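Local coordinates for protein endo-1,4-beta-mannanase (Eisenia fetida, PDB 5Y6T) that probably hydrolyses internal beta-1,4-mannosidic linkages in mannan polysaccharides, as a cold-adapted endo-mannanase of glycoside hydrolase family 5, at residues Ala121-Tyr133 with Trp195-Phe207. Sequence-based numbering, arbitrary orientation. Where two conformers were deposited one is given.
Sequences ATTPTSRYRDLIY and WADSIPMQRLQSF
Arg129 leaves its helix with CG anti to the backbone N (chi1 -166°) and bends at chi3 (-66°), which helps bring the guanidinium edge to Asp197; Ile132 keeps CG1 beside its own N, over the ring of Phe207. In the (beta/alpha)8 barrel of family 5, the short helix 126-133, which follows strand 112-119, packs with its preceding loop against the start of helix 201-218 and the loop before it, the helix axes nearly perpendicular. In the modelled conformer of Asp197, one of two, Arg129 grips side-on: NE reaches Asp197 OD2 at 2.9 Å and NH2 the same oxygen at 2.8 Å, both on its syn side, the guanidinium and carboxylate planes steeply inclined. A leucine in place of Arg129 would probably leave that carboxylate without this counter-charge and the loop less firmly tied to helix 126-133. Deeper in, Ile132 CG1 sits 3.8 Å from the centroid of the Phe207 ring, a CH-pi contact almost along the ring normal, while Tyr128 CE1 meets Phe207 CZ. Trp118, from strand 112-119, stacks on Tyr128 and also meets Phe207. Ile132 CD1 touches Ile199 CD1 at 3.9 Å. Thr123 OG1 donates to Ala196 O, in the carbonyl plane on a lone pair. Ala121, just past the C-terminal end of strand 112-119, where family 5 enzymes hold their active site, touches Glu167 and lies about 4 Å from a bound Tris, consistent with a place beside the substrate cleft. Trp195 NE1 donates to Ala121 O at 2.9 Å, the oxygen near the indole plane but the nitrogen well above the carbonyl plane.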
# COMPACT_ATOMS: atom_id res chain seq x y z
N ALA A 121 9.15 -5.71 3.93
CA ALA A 121 9.22 -5.97 5.36
C ALA A 121 9.83 -7.35 5.68
O ALA A 121 10.03 -7.71 6.87
CB ALA A 121 7.84 -5.77 5.98
N THR A 122 10.11 -8.14 4.63
CA THR A 122 10.84 -9.39 4.80
C THR A 122 11.95 -9.44 3.79
O THR A 122 11.97 -8.71 2.80
CB THR A 122 9.94 -10.60 4.58
OG1 THR A 122 9.33 -10.55 3.27
CG2 THR A 122 8.85 -10.69 5.73
N THR A 123 12.90 -10.32 4.00
CA THR A 123 14.02 -10.39 3.14
C THR A 123 13.56 -10.96 1.77
O THR A 123 12.93 -12.04 1.71
CB THR A 123 15.07 -11.31 3.75
OG1 THR A 123 15.45 -10.81 5.03
CG2 THR A 123 16.32 -11.35 2.87
N PRO A 124 13.96 -10.32 0.69
CA PRO A 124 13.57 -10.85 -0.60
C PRO A 124 14.19 -12.18 -0.99
O PRO A 124 15.36 -12.44 -0.63
CB PRO A 124 14.12 -9.79 -1.61
CG PRO A 124 14.26 -8.57 -0.83
CD PRO A 124 14.57 -8.97 0.59
N THR A 125 13.44 -12.99 -1.73
CA THR A 125 14.04 -14.08 -2.49
C THR A 125 15.02 -13.53 -3.54
O THR A 125 14.93 -12.37 -3.93
CB THR A 125 13.00 -14.94 -3.17
OG1 THR A 125 12.32 -14.16 -4.16
CG2 THR A 125 12.05 -15.57 -2.14
N SER A 126 15.98 -14.33 -3.98
CA SER A 126 17.08 -13.86 -4.83
C SER A 126 16.54 -13.37 -6.18
O SER A 126 17.08 -12.38 -6.78
CB SER A 126 18.18 -14.95 -4.96
OG SER A 126 17.59 -16.06 -5.69
N ARG A 127 15.47 -13.96 -6.68
CA ARG A 127 14.94 -13.52 -7.98
C ARG A 127 14.30 -12.16 -7.89
O ARG A 127 14.45 -11.32 -8.81
CB ARG A 127 14.02 -14.51 -8.60
CG ARG A 127 14.65 -15.84 -9.05
CD ARG A 127 15.68 -15.61 -10.12
NE ARG A 127 15.95 -16.91 -10.79
CZ ARG A 127 17.03 -17.15 -11.48
NH1 ARG A 127 17.93 -16.25 -11.66
NH2 ARG A 127 17.22 -18.38 -12.00
N TYR A 128 13.64 -11.90 -6.77
CA TYR A 128 13.04 -10.59 -6.54
C TYR A 128 14.14 -9.54 -6.29
O TYR A 128 14.17 -8.46 -6.90
CB TYR A 128 12.03 -10.75 -5.39
CG TYR A 128 11.58 -9.51 -4.62
CD1 TYR A 128 11.50 -8.29 -5.19
CD2 TYR A 128 11.13 -9.64 -3.28
CE1 TYR A 128 11.08 -7.17 -4.46
CE2 TYR A 128 10.68 -8.58 -2.56
CZ TYR A 128 10.69 -7.31 -3.10
OH TYR A 128 10.27 -6.29 -2.30
N ARG A 129 15.09 -9.87 -5.46
CA ARG A 129 16.20 -8.94 -5.22
C ARG A 129 16.89 -8.58 -6.52
O ARG A 129 17.23 -7.40 -6.75
CB ARG A 129 17.20 -9.51 -4.22
CG ARG A 129 18.16 -8.39 -3.71
CD ARG A 129 19.27 -8.86 -2.80
NE ARG A 129 18.77 -9.36 -1.54
CZ ARG A 129 18.52 -10.63 -1.27
NH1 ARG A 129 18.69 -11.56 -2.21
NH2 ARG A 129 18.07 -10.94 -0.05
N ASP A 130 17.05 -9.57 -7.37
CA ASP A 130 17.72 -9.30 -8.64
C ASP A 130 16.92 -8.32 -9.53
O ASP A 130 17.58 -7.58 -10.28
CB ASP A 130 17.98 -10.59 -9.40
CG ASP A 130 19.14 -11.43 -8.79
OD1 ASP A 130 19.83 -10.99 -7.83
OD2 ASP A 130 19.25 -12.61 -9.21
N LEU A 131 15.59 -8.25 -9.39
CA LEU A 131 14.81 -7.21 -10.11
C LEU A 131 15.15 -5.81 -9.65
O LEU A 131 15.02 -4.86 -10.42
CB LEU A 131 13.35 -7.42 -9.97
CG LEU A 131 12.77 -8.75 -10.46
CD1 LEU A 131 11.28 -8.75 -10.29
CD2 LEU A 131 13.22 -9.04 -11.89
N ILE A 132 15.55 -5.68 -8.40
CA ILE A 132 15.92 -4.38 -7.84
C ILE A 132 17.25 -3.92 -8.33
O ILE A 132 17.55 -2.71 -8.38
CB ILE A 132 15.87 -4.45 -6.29
CG1 ILE A 132 14.46 -4.81 -5.78
CG2 ILE A 132 16.23 -3.10 -5.70
CD1 ILE A 132 14.36 -5.12 -4.30
N TYR A 133 18.12 -4.86 -8.64
CA TYR A 133 19.47 -4.58 -9.09
C TYR A 133 19.72 -4.66 -10.59
O TYR A 133 20.75 -4.21 -11.07
CB TYR A 133 20.48 -5.49 -8.41
CG TYR A 133 20.77 -5.11 -6.99
CD1 TYR A 133 19.95 -5.53 -5.96
CD2 TYR A 133 21.86 -4.32 -6.66
CE1 TYR A 133 20.21 -5.21 -4.63
CE2 TYR A 133 22.11 -3.97 -5.33
CZ TYR A 133 21.28 -4.45 -4.32
OH TYR A 133 21.54 -4.11 -2.96
N TRP A 195 15.81 -3.83 8.77
CA TRP A 195 15.80 -5.10 9.55
C TRP A 195 15.86 -6.33 8.66
O TRP A 195 16.25 -7.42 9.10
CB TRP A 195 14.53 -5.18 10.40
CG TRP A 195 13.21 -5.17 9.66
CD1 TRP A 195 12.54 -6.25 9.17
CD2 TRP A 195 12.40 -4.03 9.33
NE1 TRP A 195 11.39 -5.88 8.61
CE2 TRP A 195 11.26 -4.51 8.69
CE3 TRP A 195 12.49 -2.64 9.62
CZ2 TRP A 195 10.23 -3.66 8.25
CZ3 TRP A 195 11.52 -1.81 9.13
CH2 TRP A 195 10.39 -2.33 8.44
N ALA A 196 15.46 -6.21 7.39
CA ALA A 196 15.39 -7.38 6.52
C ALA A 196 16.46 -7.43 5.38
O ALA A 196 16.65 -8.46 4.78
CB ALA A 196 13.98 -7.48 5.94
N ASP A 197 17.05 -6.29 5.00
CA ASP A 197 18.16 -6.29 4.05
C ASP A 197 18.73 -4.86 4.09
O ASP A 197 18.26 -4.04 4.89
CB ASP A 197 17.72 -6.71 2.65
CG ASP A 197 18.46 -7.92 2.10
OD1 ASP A 197 19.44 -8.38 2.72
OD2 ASP A 197 18.02 -8.42 1.05
N SER A 198 19.74 -4.63 3.27
CA SER A 198 20.54 -3.39 3.24
C SER A 198 20.75 -2.93 1.80
O SER A 198 21.88 -2.75 1.34
CB SER A 198 21.92 -3.60 3.90
OG SER A 198 21.80 -4.24 5.14
N ILE A 199 19.67 -2.74 1.09
CA ILE A 199 19.73 -2.32 -0.30
C ILE A 199 19.78 -0.81 -0.29
O ILE A 199 19.06 -0.17 0.48
CB ILE A 199 18.46 -2.81 -1.02
CG1 ILE A 199 18.40 -4.34 -1.01
CG2 ILE A 199 18.41 -2.34 -2.50
CD1 ILE A 199 17.14 -4.94 -1.62
N PRO A 200 20.58 -0.22 -1.17
CA PRO A 200 20.60 1.25 -1.22
C PRO A 200 19.27 1.85 -1.50
O PRO A 200 18.56 1.40 -2.40
CB PRO A 200 21.54 1.53 -2.39
CG PRO A 200 22.45 0.34 -2.46
CD PRO A 200 21.54 -0.82 -2.13
N MET A 201 18.99 2.98 -0.86
CA MET A 201 17.77 3.71 -1.12
C MET A 201 17.54 4.05 -2.57
O MET A 201 16.41 3.87 -3.10
CB MET A 201 17.72 4.98 -0.24
CG MET A 201 16.45 5.80 -0.49
SD MET A 201 14.91 5.00 -0.06
CE MET A 201 14.88 5.25 1.71
N GLN A 202 18.59 4.52 -3.26
CA GLN A 202 18.45 4.82 -4.69
C GLN A 202 17.89 3.66 -5.50
O GLN A 202 17.07 3.92 -6.43
CB GLN A 202 19.77 5.28 -5.26
CG GLN A 202 19.68 5.65 -6.73
CD GLN A 202 19.96 4.54 -7.70
OE1 GLN A 202 20.72 3.59 -7.41
NE2 GLN A 202 19.36 4.67 -8.88
N ARG A 203 18.29 2.40 -5.19
CA ARG A 203 17.80 1.25 -5.95
C ARG A 203 16.31 0.97 -5.67
O ARG A 203 15.56 0.61 -6.58
CB ARG A 203 18.66 0.02 -5.70
CG ARG A 203 20.10 0.17 -6.17
CD ARG A 203 20.78 -1.18 -6.13
NE ARG A 203 22.15 -1.21 -6.68
CZ ARG A 203 22.45 -1.41 -7.97
NH1 ARG A 203 21.50 -1.54 -8.89
NH2 ARG A 203 23.71 -1.50 -8.34
N LEU A 204 15.89 1.20 -4.41
CA LEU A 204 14.48 1.03 -4.02
C LEU A 204 13.61 2.06 -4.70
O LEU A 204 12.55 1.73 -5.28
CB LEU A 204 14.29 1.08 -2.52
CG LEU A 204 15.05 -0.06 -1.80
CD1 LEU A 204 14.95 0.13 -0.29
CD2 LEU A 204 14.54 -1.44 -2.18
N GLN A 205 14.06 3.32 -4.62
CA GLN A 205 13.38 4.37 -5.35
C GLN A 205 13.28 4.15 -6.83
O GLN A 205 12.24 4.44 -7.44
CB GLN A 205 14.02 5.74 -5.07
CG GLN A 205 13.88 6.24 -3.63
CD GLN A 205 14.91 7.33 -3.34
OE1 GLN A 205 16.12 7.23 -3.69
NE2 GLN A 205 14.49 8.34 -2.60
N SER A 206 14.39 3.75 -7.46
CA SER A 206 14.38 3.45 -8.91
C SER A 206 13.35 2.36 -9.24
O SER A 206 12.58 2.51 -10.17
CB SER A 206 15.81 3.09 -9.36
OG SER A 206 15.81 2.86 -10.77
N PHE A 207 13.34 1.28 -8.44
CA PHE A 207 12.43 0.12 -8.59
C PHE A 207 10.98 0.62 -8.53
O PHE A 207 10.17 0.27 -9.37
CB PHE A 207 12.79 -0.92 -7.49
CG PHE A 207 11.99 -2.20 -7.50
CD1 PHE A 207 12.28 -3.21 -8.42
CD2 PHE A 207 11.08 -2.46 -6.52
CE1 PHE A 207 11.66 -4.43 -8.33
CE2 PHE A 207 10.46 -3.71 -6.41
CZ PHE A 207 10.72 -4.67 -7.38
O HOH W 1 16.05 -0.70 -8.91